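Local coordinates for protein purine nucleoside phosphorylase (Schistosoma mansoni, PDB 5KO5) that probably catalyses the phosphate-dependent cleavage of purine nucleosides to the free base and ribose 1-phosphate, and binds cytosine in its ligand pocket, at residues 183-188 with 273-278; 175-180 with 187-192; 112-117 with 279-284; 126-131 with 263-268. All blocks are in the same frame, centred on the assembly; numbering follows the deposited sequence.

Contact 1 (183-188 with 273-278); sequences NDFQDL and LQMWFK
The ring of Phe-185 comes edge-on to one face of the Trp-276 indole, a T-shaped (edge-to-face) pair whose planes stand at 88° and whose phenyl and pyrrole centroids are 4.9 Å apart. The leading atom is Phe-185 CZ, 3.5 Å from Trp-276 CG, the ring atom that carries CB. Beside it, Phe-185 CE2 hangs over the middle of the indole and approaches Trp-276 CD2 to 3.7 Å, so two neighbouring ring carbons rest on the same indole face. Phe-185 CG is wedged between the backbone N and the carbonyl carbon (chi1 69°), and from there the ring extends across to the helix. The terminal methyl of Met-275 lies obliquely beside the ring: Met-275 CE is 4.0 Å from Phe-185 CE1, brought there by bends at chi2 and chi3 that fold the thioether back past the ring. Met-275 CE is also 4.3 Å from Asn-183 CG, at the amide end of that side chain.

Trp-276 NE1 donates to Ala-176 O and Asn-183 ND2 to Ile-179 O, both carbonyls of helix 170-182. That helix ends in a Schellman motif with Asp-184, at positive phi, as its C-prime residue, and Phe-185 follows directly. Phe-185 also touches Leu-272 of helix 259-283, while Trp-276 meets the ring of Phe-131 at about 60°; the aromatic pair therefore sits where the exit from helix 170-182, the long helix 259-283 and the start of strand 131-139 come together.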
loop_
_atom_site.group_PDB
_atom_site.type_symbol
_atom_site.label_atom_id
_atom_site.label_comp_id
_atom_site.label_asym_id
_atom_site.label_seq_id
_atom_site.Cartn_x
_atom_site.Cartn_y
_atom_site.Cartn_z
ATOM N N ASN A 183 16.619 -8.363 36.743
ATOM C CA ASN A 183 15.429 -8.091 37.537
ATOM C C ASN A 183 14.409 -9.223 37.481
ATOM O O ASN A 183 13.260 -9.032 37.896
ATOM C CB ASN A 183 14.800 -6.766 37.097
ATOM C CG ASN A 183 15.685 -5.574 37.413
ATOM O OD1 ASN A 183 15.662 -5.048 38.525
ATOM N ND2 ASN A 183 16.480 -5.150 36.439
ATOM N N ASP A 184 14.799 -10.391 36.960
ATOM C CA ASP A 184 13.972 -11.600 37.008
ATOM C C ASP A 184 12.629 -11.429 36.296
ATOM O O ASP A 184 11.618 -12.005 36.705
ATOM C CB ASP A 184 13.791 -12.116 38.444
ATOM C CG ASP A 184 13.195 -13.518 38.498
ATOM O OD1 ASP A 184 13.555 -14.358 37.644
ATOM O OD2 ASP A 184 12.353 -13.773 39.385
ATOM N N PHE A 185 12.581 -10.645 35.218
ATOM C CA PHE A 185 11.393 -10.649 34.371
ATOM C C PHE A 185 11.697 -11.064 32.935
ATOM O O PHE A 185 10.902 -10.799 32.032
ATOM C CB PHE A 185 10.572 -9.354 34.458
ATOM C CG PHE A 185 11.237 -8.134 33.864
ATOM C CD1 PHE A 185 12.054 -7.331 34.636
ATOM C CD2 PHE A 185 10.975 -7.750 32.558
ATOM C CE1 PHE A 185 12.639 -6.195 34.104
ATOM C CE2 PHE A 185 11.560 -6.613 32.020
ATOM C CZ PHE A 185 12.393 -5.835 32.801
ATOM N N GLN A 186 12.823 -11.750 32.722
ATOM C CA GLN A 186 13.189 -12.202 31.387
ATOM C C GLN A 186 12.186 -13.193 30.818
ATOM O O GLN A 186 12.102 -13.335 29.593
ATOM C CB GLN A 186 14.602 -12.790 31.384
ATOM C CG GLN A 186 14.727 -14.154 32.041
ATOM C CD GLN A 186 14.579 -14.092 33.544
ATOM O OE1 GLN A 186 14.911 -13.086 34.169
ATOM N NE2 GLN A 186 14.067 -15.165 34.134
ATOM N N ASP A 187 11.413 -13.874 31.673
ATOM C CA ASP A 187 10.371 -14.769 31.178
ATOM C C ASP A 187 9.295 -14.028 30.394
ATOM O O ASP A 187 8.560 -14.656 29.623
ATOM C CB ASP A 187 9.750 -15.547 32.341
ATOM C CG ASP A 187 9.035 -14.642 33.334
ATOM O OD1 ASP A 187 9.718 -13.875 34.047
ATOM O OD2 ASP A 187 7.789 -14.705 33.411
ATOM N N LEU A 188 9.186 -12.713 30.564
ATOM C CA LEU A 188 8.236 -11.914 29.803
ATOM C C LEU A 188 8.791 -11.433 28.471
ATOM O O LEU A 188 8.027 -10.906 27.655
ATOM C CB LEU A 188 7.829 -10.677 30.611
ATOM C CG LEU A 188 7.200 -10.916 31.978
ATOM C CD1 LEU A 188 6.874 -9.582 32.626
ATOM C CD2 LEU A 188 5.952 -11.778 31.853
ATOM N N LEU A 273 7.702 -1.277 32.753
ATOM C CA LEU A 273 8.355 -0.757 31.561
ATOM C C LEU A 273 9.104 0.538 31.858
ATOM O O LEU A 273 10.198 0.761 31.326
ATOM C CB LEU A 273 7.313 -0.557 30.468
ATOM C CG LEU A 273 7.835 -0.100 29.113
ATOM C CD1 LEU A 273 8.787 -1.125 28.517
ATOM C CD2 LEU A 273 6.663 0.144 28.177
ATOM N N GLN A 274 8.547 1.392 32.721
ATOM C CA GLN A 274 9.250 2.615 33.091
ATOM C C GLN A 274 10.559 2.295 33.801
ATOM O O GLN A 274 11.606 2.884 33.504
ATOM C CB GLN A 274 8.382 3.494 33.989
ATOM C CG GLN A 274 9.125 4.768 34.381
ATOM C CD GLN A 274 8.665 5.376 35.691
ATOM O OE1 GLN A 274 7.931 4.757 36.461
ATOM N NE2 GLN A 274 9.095 6.607 35.948
ATOM N N MET A 275 10.507 1.378 34.769
ATOM C CA MET A 275 11.716 0.982 35.484
ATOM C C MET A 275 12.742 0.402 34.516
ATOM O O MET A 275 13.933 0.726 34.586
ATOM C CB MET A 275 11.335 -0.025 36.581
ATOM C CG MET A 275 12.432 -0.366 37.576
ATOM S SD MET A 275 13.667 -1.491 36.904
ATOM C CE MET A 275 12.638 -2.766 36.250
ATOM N N TRP A 276 12.286 -0.437 33.588
ATOM C CA TRP A 276 13.187 -1.073 32.635
ATOM C C TRP A 276 13.884 -0.030 31.775
ATOM O O TRP A 276 15.114 -0.043 31.626
ATOM C CB TRP A 276 12.350 -1.993 31.754
ATOM C CG TRP A 276 13.094 -2.943 30.882
ATOM C CD1 TRP A 276 14.423 -3.268 30.941
ATOM C CD2 TRP A 276 12.530 -3.742 29.844
ATOM N NE1 TRP A 276 14.720 -4.211 29.980
ATOM C CE2 TRP A 276 13.572 -4.521 29.296
ATOM C CE3 TRP A 276 11.238 -3.869 29.314
ATOM C CZ2 TRP A 276 13.364 -5.411 28.240
ATOM C CZ3 TRP A 276 11.030 -4.754 28.273
ATOM C CH2 TRP A 276 12.089 -5.515 27.746
ATOM N N PHE A 277 13.107 0.890 31.200
ATOM C CA PHE A 277 13.682 1.887 30.307
ATOM C C PHE A 277 14.550 2.891 31.056
ATOM O O PHE A 277 15.557 3.356 30.514
ATOM C CB PHE A 277 12.585 2.553 29.470
ATOM C CG PHE A 277 12.346 1.862 28.161
ATOM C CD1 PHE A 277 12.075 0.504 28.120
ATOM C CD2 PHE A 277 12.433 2.559 26.976
ATOM C CE1 PHE A 277 11.885 -0.145 26.897
ATOM C CE2 PHE A 277 12.226 1.923 25.757
ATOM C CZ PHE A 277 11.964 0.564 25.733
ATOM N N LYS A 278 14.197 3.229 32.298
ATOM C CA LYS A 278 15.091 4.070 33.091
ATOM C C LYS A 278 16.452 3.404 33.257
ATOM O O LYS A 278 17.492 4.047 33.082
ATOM C CB LYS A 278 14.451 4.394 34.445
ATOM C CG LYS A 278 15.268 5.303 35.348
ATOM C CD LYS A 278 14.495 5.592 36.641
ATOM C CE LYS A 278 15.303 6.421 37.617
ATOM N NZ LYS A 278 14.536 6.664 38.875
#

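Contact 2 (175-180 with 187-192); sequences LALKIA and DLVHEG
Val-189 packs against Leu-177 and Ala-180, setting the first residue of strand 189-196 against helix 170-182 in a helix-on-sheet arrangement of the phosphorylase-superfamily alpha/beta fold. The chain reverses between the two elements through a short connection, and the helix lies over the strand it leads into. Each methyl of Val-189 has its own partner. With chi1 at -178°, CG1 is placed anti to the backbone N and meets Leu-177, whereas CG2, beside that N, is directed at Ala-180. Leu-177 and Ala-180 are three residues apart, so they line the same side of the helix. The leucine reaches inward with its CD1 branch, its side chain crossing that of the valine at a slant. Ala-180 offers its CB methyl to CG2 of the valine.

The interaction is wholly apolar, and no hydrogen bond joins the two segments. Strand 131-139 continues the packing surface: Val-189 also touches Leu-133, as does Ala-176 from the helix. The CB of His-190 points away from the helix, and the backbone of this residue pairs with Phe-131 and Leu-133. Of the two methyl contacts, Ala-180 CB to Val-189 CG2 is the shorter at 3.7 Å, against 4.0 Å from Leu-177 CD1 to Val-189 CG1.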
loop_
_atom_site.group_PDB
_atom_site.type_symbol
_atom_site.label_atom_id
_atom_site.label_comp_id
_atom_site.label_asym_id
_atom_site.label_seq_id
_atom_site.Cartn_x
_atom_site.Cartn_y
_atom_site.Cartn_z
ATOM N N LEU A 175 21.393 -5.434 25.694
ATOM C CA LEU A 175 21.352 -4.717 26.966
ATOM C C LEU A 175 19.961 -4.770 27.589
ATOM O O LEU A 175 19.824 -4.987 28.799
ATOM C CB LEU A 175 21.817 -3.271 26.778
ATOM C CG LEU A 175 21.717 -2.329 27.983
ATOM C CD1 LEU A 175 22.517 -2.849 29.178
ATOM C CD2 LEU A 175 22.169 -0.930 27.602
ATOM N N ALA A 176 18.917 -4.562 26.782
ATOM C CA ALA A 176 17.556 -4.636 27.303
ATOM C C ALA A 176 17.273 -6.005 27.911
ATOM O O ALA A 176 16.711 -6.102 29.012
ATOM C CB ALA A 176 16.544 -4.303 26.203
ATOM N N LEU A 177 17.664 -7.076 27.213
ATOM C CA LEU A 177 17.462 -8.418 27.748
ATOM C C LEU A 177 18.262 -8.625 29.025
ATOM O O LEU A 177 17.758 -9.215 29.987
ATOM C CB LEU A 177 17.837 -9.479 26.712
ATOM C CG LEU A 177 17.675 -10.925 27.203
ATOM C CD1 LEU A 177 16.210 -11.213 27.534
ATOM C CD2 LEU A 177 18.221 -11.942 26.200
ATOM N N LYS A 178 19.507 -8.138 29.055
ATOM C CA LYS A 178 20.346 -8.319 30.235
ATOM C C LYS A 178 19.708 -7.695 31.468
ATOM O O LYS A 178 19.722 -8.287 32.554
ATOM C CB LYS A 178 21.729 -7.712 29.992
ATOM C CG LYS A 178 22.675 -7.859 31.172
ATOM C CD LYS A 178 23.629 -9.009 30.952
ATOM C CE LYS A 178 24.725 -8.629 29.976
ATOM N NZ LYS A 178 25.634 -9.774 29.696
ATOM N N ILE A 179 19.140 -6.497 31.318
ATOM C CA ILE A 179 18.498 -5.829 32.445
ATOM C C ILE A 179 17.253 -6.590 32.890
ATOM O O ILE A 179 16.958 -6.676 34.088
ATOM C CB ILE A 179 18.205 -4.358 32.094
ATOM C CG1 ILE A 179 19.524 -3.585 31.975
ATOM C CG2 ILE A 179 17.297 -3.720 33.140
ATOM C CD1 ILE A 179 19.392 -2.244 31.289
ATOM N N ALA A 180 16.509 -7.165 31.940
ATOM C CA ALA A 180 15.360 -7.985 32.313
ATOM C C ALA A 180 15.795 -9.201 33.119
ATOM O O ALA A 180 15.133 -9.579 34.092
ATOM C CB ALA A 180 14.591 -8.419 31.069
ATOM N N ASP A 187 11.413 -13.874 31.673
ATOM C CA ASP A 187 10.371 -14.769 31.178
ATOM C C ASP A 187 9.295 -14.028 30.394
ATOM O O ASP A 187 8.560 -14.656 29.623
ATOM C CB ASP A 187 9.750 -15.547 32.341
ATOM C CG ASP A 187 9.035 -14.642 33.334
ATOM O OD1 ASP A 187 9.718 -13.875 34.047
ATOM O OD2 ASP A 187 7.789 -14.705 33.411
ATOM N N LEU A 188 9.186 -12.713 30.564
ATOM C CA LEU A 188 8.236 -11.914 29.803
ATOM C C LEU A 188 8.791 -11.433 28.471
ATOM O O LEU A 188 8.027 -10.906 27.655
ATOM C CB LEU A 188 7.829 -10.677 30.611
ATOM C CG LEU A 188 7.200 -10.916 31.978
ATOM C CD1 LEU A 188 6.874 -9.582 32.626
ATOM C CD2 LEU A 188 5.952 -11.778 31.853
ATOM N N VAL A 189 10.091 -11.580 28.231
ATOM C CA VAL A 189 10.775 -10.885 27.143
ATOM C C VAL A 189 11.048 -11.864 26.007
ATOM O O VAL A 189 11.677 -12.912 26.212
ATOM C CB VAL A 189 12.070 -10.215 27.630
ATOM C CG1 VAL A 189 12.750 -9.453 26.484
ATOM C CG2 VAL A 189 11.783 -9.291 28.806
ATOM N N HIS A 190 10.584 -11.514 24.812
ATOM C CA HIS A 190 10.821 -12.255 23.582
ATOM C C HIS A 190 11.510 -11.330 22.587
ATOM O O HIS A 190 11.709 -10.143 22.843
ATOM C CB HIS A 190 9.496 -12.728 22.975
ATOM C CG HIS A 190 8.673 -13.573 23.895
ATOM N ND1 HIS A 190 8.502 -14.928 23.705
ATOM C CD2 HIS A 190 7.967 -13.256 25.006
ATOM C CE1 HIS A 190 7.733 -15.411 24.665
ATOM N NE2 HIS A 190 7.399 -14.419 25.470
ATOM N N GLU A 191 11.871 -11.883 21.434
ATOM C CA GLU A 191 12.298 -11.080 20.298
ATOM C C GLU A 191 11.449 -11.457 19.094
ATOM O O GLU A 191 10.905 -12.560 19.024
ATOM C CB GLU A 191 13.783 -11.253 19.995
ATOM C CG GLU A 191 14.154 -12.651 19.566
ATOM C CD GLU A 191 15.624 -12.769 19.219
ATOM O OE1 GLU A 191 16.441 -12.063 19.848
ATOM O OE2 GLU A 191 15.957 -13.559 18.309
ATOM N N GLY A 192 11.315 -10.539 18.146
ATOM C CA GLY A 192 10.469 -10.887 17.022
ATOM C C GLY A 192 10.424 -9.824 15.949
ATOM O O GLY A 192 10.966 -8.721 16.092
#

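Contact 3 (112-117 with 279-284); sequences VLLITN and EIITRL
Leu-114 leaves strand 112-121 pointing at helix 259-283, and Ile-281 receives its tip. From CB, which packs on the ring of Phe-277 one helical turn earlier, the chain rises to CG, set anti to the carbonyl carbon by a chi1 of -54°. At the branch, CD1 does the touching within this contact. Leu-114 CD1 lies 3.6 Å from Ile-281 CG1 and 4.1 Å from Ile-281 CD1, and at 4.4 Å from Ile-280 CG2 it also reaches the neighbouring residue. The leucine and Ile-281 side chains cross at a slant, and the extended ethyl arm of the isoleucine (chi2 169°) brings CG1 and CD1 to the leucine.

Two residues back along the strand, Val-112 CG1 faces Leu-284 CD1 at 4.3 Å. Leu-284 is the first residue beyond the helical conformation, so the packing follows the chain past the helix end. Leu-114 and Leu-284 both touch Ile-29 of the adjoining parallel strand, and Leu-172 of helix 170-182 meets both Val-112 and Leu-284.

Within the helix, Thr-282 OG1 donates to Glu-279 O. Arg-283 NH1 reaches the anti lone pair of Glu-279 OE2 at 3.2 Å, nearly in the guanidinium plane, and has a second salt-bridge partner in Glu-182. Since the strand and helix segments share only aliphatic contacts, their association implies burial of hydrocarbon in the alpha/beta core, with charge pairing kept on the far side of the helix.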
loop_
_atom_site.group_PDB
_atom_site.type_symbol
_atom_site.label_atom_id
_atom_site.label_comp_id
_atom_site.label_asym_id
_atom_site.label_seq_id
_atom_site.Cartn_x
_atom_site.Cartn_y
_atom_site.Cartn_z
ATOM N N VAL A 112 20.704 7.850 20.093
ATOM C CA VAL A 112 19.941 6.632 20.336
ATOM C C VAL A 112 18.489 7.028 20.547
ATOM O O VAL A 112 18.206 7.946 21.326
ATOM C CB VAL A 112 20.463 5.890 21.578
ATOM C CG1 VAL A 112 19.557 4.709 21.922
ATOM C CG2 VAL A 112 21.902 5.430 21.354
ATOM N N LEU A 113 17.584 6.340 19.852
ATOM C CA LEU A 113 16.145 6.539 19.979
ATOM C C LEU A 113 15.539 5.277 20.580
ATOM O O LEU A 113 15.731 4.179 20.044
ATOM C CB LEU A 113 15.540 6.829 18.607
ATOM C CG LEU A 113 14.015 6.945 18.532
ATOM C CD1 LEU A 113 13.483 8.031 19.476
ATOM C CD2 LEU A 113 13.624 7.235 17.094
ATOM N N LEU A 114 14.824 5.436 21.694
ATOM C CA LEU A 114 14.133 4.344 22.372
ATOM C C LEU A 114 12.643 4.487 22.103
ATOM O O LEU A 114 12.085 5.569 22.305
ATOM C CB LEU A 114 14.366 4.418 23.885
ATOM C CG LEU A 114 15.827 4.473 24.345
ATOM C CD1 LEU A 114 15.923 4.558 25.873
ATOM C CD2 LEU A 114 16.632 3.279 23.807
ATOM N N ILE A 115 11.998 3.403 21.660
ATOM C CA ILE A 115 10.596 3.439 21.252
ATOM C C ILE A 115 9.843 2.297 21.918
ATOM O O ILE A 115 10.325 1.161 21.953
ATOM C CB ILE A 115 10.471 3.299 19.722
ATOM C CG1 ILE A 115 11.339 4.326 18.996
ATOM C CG2 ILE A 115 9.009 3.440 19.296
ATOM C CD1 ILE A 115 11.351 4.141 17.479
ATOM N N THR A 116 8.644 2.585 22.425
ATOM C CA THR A 116 7.732 1.531 22.849
ATOM C C THR A 116 6.421 1.661 22.085
ATOM O O THR A 116 6.078 2.729 21.575
ATOM C CB THR A 116 7.456 1.554 24.367
ATOM O OG1 THR A 116 6.867 2.813 24.735
ATOM C CG2 THR A 116 8.744 1.341 25.156
ATOM N N ASN A 117 5.698 0.547 21.988
ATOM C CA ASN A 117 4.396 0.545 21.343
ATOM C C ASN A 117 3.553 -0.571 21.949
ATOM O O ASN A 117 4.059 -1.440 22.663
ATOM C CB ASN A 117 4.506 0.419 19.811
ATOM C CG ASN A 117 5.103 -0.904 19.354
ATOM O OD1 ASN A 117 4.577 -1.978 19.648
ATOM N ND2 ASN A 117 6.195 -0.828 18.603
ATOM N N GLU A 279 16.465 2.102 33.554
ATOM C CA GLU A 279 17.733 1.399 33.717
ATOM C C GLU A 279 18.477 1.273 32.391
ATOM O O GLU A 279 19.707 1.396 32.354
ATOM C CB GLU A 279 17.512 0.031 34.367
ATOM C CG GLU A 279 18.799 -0.763 34.611
ATOM C CD GLU A 279 19.682 -0.177 35.699
ATOM O OE1 GLU A 279 19.263 0.788 36.373
ATOM O OE2 GLU A 279 20.809 -0.690 35.875
ATOM N N ILE A 280 17.758 1.031 31.292
ATOM C CA ILE A 280 18.404 1.024 29.979
ATOM C C ILE A 280 19.117 2.349 29.740
ATOM O O ILE A 280 20.282 2.385 29.329
ATOM C CB ILE A 280 17.389 0.706 28.867
ATOM C CG1 ILE A 280 16.918 -0.749 28.965
ATOM C CG2 ILE A 280 18.005 0.986 27.488
ATOM C CD1 ILE A 280 15.698 -1.057 28.104
ATOM N N ILE A 281 18.430 3.460 30.028
ATOM C CA ILE A 281 19.015 4.786 29.843
ATOM C C ILE A 281 20.288 4.945 30.674
ATOM O O ILE A 281 21.328 5.389 30.169
ATOM C CB ILE A 281 17.971 5.880 30.140
ATOM C CG1 ILE A 281 16.879 5.866 29.068
ATOM C CG2 ILE A 281 18.629 7.253 30.219
ATOM C CD1 ILE A 281 15.665 6.720 29.403
ATOM N N THR A 282 20.233 4.576 31.961
ATOM C CA THR A 282 21.417 4.714 32.811
ATOM C C THR A 282 22.568 3.841 32.333
ATOM O O THR A 282 23.738 4.174 32.564
ATOM C CB THR A 282 21.103 4.366 34.269
ATOM O OG1 THR A 282 21.064 2.942 34.425
ATOM C CG2 THR A 282 19.787 4.946 34.697
ATOM N N ARG A 283 22.265 2.725 31.671
ATOM C CA ARG A 283 23.281 1.757 31.279
ATOM C C ARG A 283 23.803 1.961 29.860
ATOM O O ARG A 283 24.785 1.313 29.479
ATOM C CB ARG A 283 22.742 0.332 31.449
ATOM C CG ARG A 283 22.399 -0.029 32.894
ATOM C CD ARG A 283 23.581 -0.659 33.614
ATOM N NE ARG A 283 23.891 -1.979 33.077
ATOM C CZ ARG A 283 23.303 -3.101 33.476
ATOM N NH1 ARG A 283 22.373 -3.065 34.422
ATOM N NH2 ARG A 283 23.643 -4.257 32.929
ATOM N N LEU A 284 23.179 2.838 29.080
ATOM C CA LEU A 284 23.634 3.093 27.723
ATOM C C LEU A 284 25.091 3.545 27.720
ATOM O O LEU A 284 25.536 4.231 28.649
ATOM C CB LEU A 284 22.772 4.177 27.082
ATOM C CG LEU A 284 21.404 3.640 26.694
ATOM C CD1 LEU A 284 20.521 4.716 26.096
ATOM C CD2 LEU A 284 21.583 2.483 25.742
#

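Contact 4 (126-131 with 263-268); sequences LKSGDF and LAVAEK
Val-265 presses both its methyls against the turn at Ser-128 and Gly-129. Val-265 CG1 lies 3.8 Å from Gly-129 N and so rests on the backbone. Ser-128 is modelled in two conformers, and its hydroxyl contacts belong to one of them, in which Val-265 CG2 is 3.3 Å from Ser-128 OG. The valine's chi1 of 178° sets CG1 anti to its own N and leaves CG2 beside that N, which spreads the two methyls over consecutive residues of the turn.

The serine hydroxyl has polar company as well. Its OG is hydrogen-bonded to Ala-244 O, and in that conformer a water bridges Ser-128 OG, at 3.2 Å, and Lys-268 NZ, at 3.0 Å. The lysine chain is extended through all four torsions.

Residues 127-130 form a type II beta turn, closed by Asp-130 N to Lys-127 O, with Gly-129 at positive phi in its third position. Here the turn leads from strand 112-121 toward strand 131-139. A second bond braces it: Asp-130 OD2 takes the Lys-127 N-H at 2.8 Å, nearly straight at 172° but from well above the carboxylate plane. Further out, backbone bonds of Gly-129 and Asp-130 to Ile-243 tie the turn to strand 236-246, and Gly-129 O accepts from Arg-269 NE on helix 259-283. The side chain of Val-265 is about 9 Å from the bound cytosine.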
loop_
_atom_site.group_PDB
_atom_site.type_symbol
_atom_site.label_atom_id
_atom_site.label_comp_id
_atom_site.label_asym_id
_atom_site.label_seq_id
_atom_site.Cartn_x
_atom_site.Cartn_y
_atom_site.Cartn_z
ATOM N N LEU A 126 3.415 -15.840 22.340
ATOM C CA LEU A 126 3.212 -14.517 22.916
ATOM C C LEU A 126 1.877 -14.433 23.645
ATOM O O LEU A 126 0.824 -14.744 23.074
ATOM C CB LEU A 126 3.282 -13.452 21.821
ATOM C CG LEU A 126 4.638 -13.346 21.114
ATOM C CD1 LEU A 126 4.596 -12.324 19.969
ATOM C CD2 LEU A 126 5.751 -13.009 22.109
ATOM N N LYS A 127 1.927 -13.999 24.901
ATOM C CA LYS A 127 0.763 -13.788 25.746
ATOM C C LYS A 127 0.580 -12.299 25.997
ATOM O O LYS A 127 1.530 -11.513 25.931
ATOM C CB LYS A 127 0.952 -14.420 27.130
ATOM C CG LYS A 127 1.109 -15.910 27.183
ATOM C CD LYS A 127 1.186 -16.316 28.648
ATOM C CE LYS A 127 1.676 -17.738 28.824
ATOM N NZ LYS A 127 3.046 -17.911 28.273
ATOM N N SER A 128 -0.655 -11.921 26.313
ATOM C CA SER A 128 -0.930 -10.562 26.760
ATOM C C SER A 128 -0.011 -10.205 27.922
ATOM O O SER A 128 0.147 -10.990 28.867
ATOM C CB SER A 128 -2.390 -10.478 27.209
ATOM O OG SER A 128 -2.734 -9.169 27.623
ATOM N N GLY A 129 0.605 -9.026 27.848
ATOM C CA GLY A 129 1.535 -8.586 28.864
ATOM C C GLY A 129 2.990 -8.924 28.598
ATOM O O GLY A 129 3.854 -8.496 29.373
ATOM N N ASP A 130 3.291 -9.675 27.540
ATOM C CA ASP A 130 4.676 -9.959 27.193
ATOM C C ASP A 130 5.297 -8.755 26.492
ATOM O O ASP A 130 4.603 -7.881 25.971
ATOM C CB ASP A 130 4.767 -11.166 26.251
ATOM C CG ASP A 130 4.516 -12.503 26.955
ATOM O OD1 ASP A 130 4.467 -12.551 28.203
ATOM O OD2 ASP A 130 4.380 -13.523 26.243
ATOM N N PHE A 131 6.625 -8.718 26.483
ATOM C CA PHE A 131 7.385 -7.710 25.758
ATOM C C PHE A 131 8.118 -8.382 24.607
ATOM O O PHE A 131 8.647 -9.488 24.761
ATOM C CB PHE A 131 8.427 -7.042 26.654
ATOM C CG PHE A 131 7.854 -6.370 27.862
ATOM C CD1 PHE A 131 7.100 -5.211 27.738
ATOM C CD2 PHE A 131 8.089 -6.879 29.127
ATOM C CE1 PHE A 131 6.578 -4.582 28.866
ATOM C CE2 PHE A 131 7.574 -6.255 30.253
ATOM C CZ PHE A 131 6.818 -5.106 30.118
ATOM N N LEU A 263 -5.418 -0.632 26.464
ATOM C CA LEU A 263 -4.928 0.326 27.445
ATOM C C LEU A 263 -4.850 -0.281 28.838
ATOM O O LEU A 263 -4.014 0.137 29.646
ATOM C CB LEU A 263 -5.807 1.577 27.457
ATOM C CG LEU A 263 -5.663 2.495 26.245
ATOM C CD1 LEU A 263 -6.593 3.691 26.371
ATOM C CD2 LEU A 263 -4.210 2.942 26.090
ATOM N N ALA A 264 -5.722 -1.251 29.152
ATOM C CA ALA A 264 -5.642 -1.909 30.454
ATOM C C ALA A 264 -4.375 -2.744 30.572
ATOM O O ALA A 264 -3.788 -2.838 31.658
ATOM C CB ALA A 264 -6.886 -2.767 30.691
ATOM N N VAL A 265 -3.937 -3.367 29.473
ATOM C CA VAL A 265 -2.656 -4.070 29.498
ATOM C C VAL A 265 -1.512 -3.080 29.680
ATOM O O VAL A 265 -0.580 -3.327 30.454
ATOM C CB VAL A 265 -2.482 -4.949 28.244
ATOM C CG1 VAL A 265 -1.124 -5.640 28.274
ATOM C CG2 VAL A 265 -3.591 -5.982 28.183
ATOM N N ALA A 266 -1.563 -1.946 28.975
ATOM C CA ALA A 266 -0.557 -0.902 29.170
ATOM C C ALA A 266 -0.477 -0.481 30.633
ATOM O O ALA A 266 0.616 -0.365 31.199
ATOM C CB ALA A 266 -0.862 0.300 28.273
ATOM N N GLU A 267 -1.625 -0.277 31.275
ATOM C CA GLU A 267 -1.619 0.125 32.677
ATOM C C GLU A 267 -1.007 -0.958 33.561
ATOM O O GLU A 267 -0.312 -0.654 34.536
ATOM C CB GLU A 267 -3.040 0.479 33.120
ATOM C CG GLU A 267 -3.145 1.081 34.505
ATOM C CD GLU A 267 -2.098 2.150 34.773
ATOM O OE1 GLU A 267 -1.860 3.005 33.890
ATOM O OE2 GLU A 267 -1.510 2.131 35.875
ATOM N N LYS A 268 -1.244 -2.227 33.224
ATOM C CA LYS A 268 -0.722 -3.334 34.020
ATOM C C LYS A 268 0.800 -3.421 33.961
ATOM O O LYS A 268 1.430 -3.847 34.941
ATOM C CB LYS A 268 -1.340 -4.644 33.531
ATOM C CG LYS A 268 -0.809 -5.885 34.218
ATOM C CD LYS A 268 -1.422 -7.130 33.609
ATOM C CE LYS A 268 -0.732 -8.391 34.104
ATOM N NZ LYS A 268 -1.395 -9.602 33.538
HETATM O O HOH W 1 -1.987 -8.858 30.706
#

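Contacts 1, 3 and 4 all use helix 259-283: in chain order, residues 263-268 serve contact 4, 273-278 contact 1 and 279-284, running just past its end, contact 3. Contact 2 joins helix 170-182 to the sheet and is tied to contact 1, its centre 8 Å away, by the shared residues 187-188. Contacts 3 and 4 are farthest apart, with centres 19 Å apart and nearest atoms about 7 Å apart. Along the chain, contact 3 encloses the other three, contact 2 is nested within contact 4, and contacts 1 and 4 alternate. Contacts 1, 3 and 4 thus join sequence-distant pieces of one phosphorylase-superfamily domain along its last long helix, whose earlier part runs near the cytosine pocket.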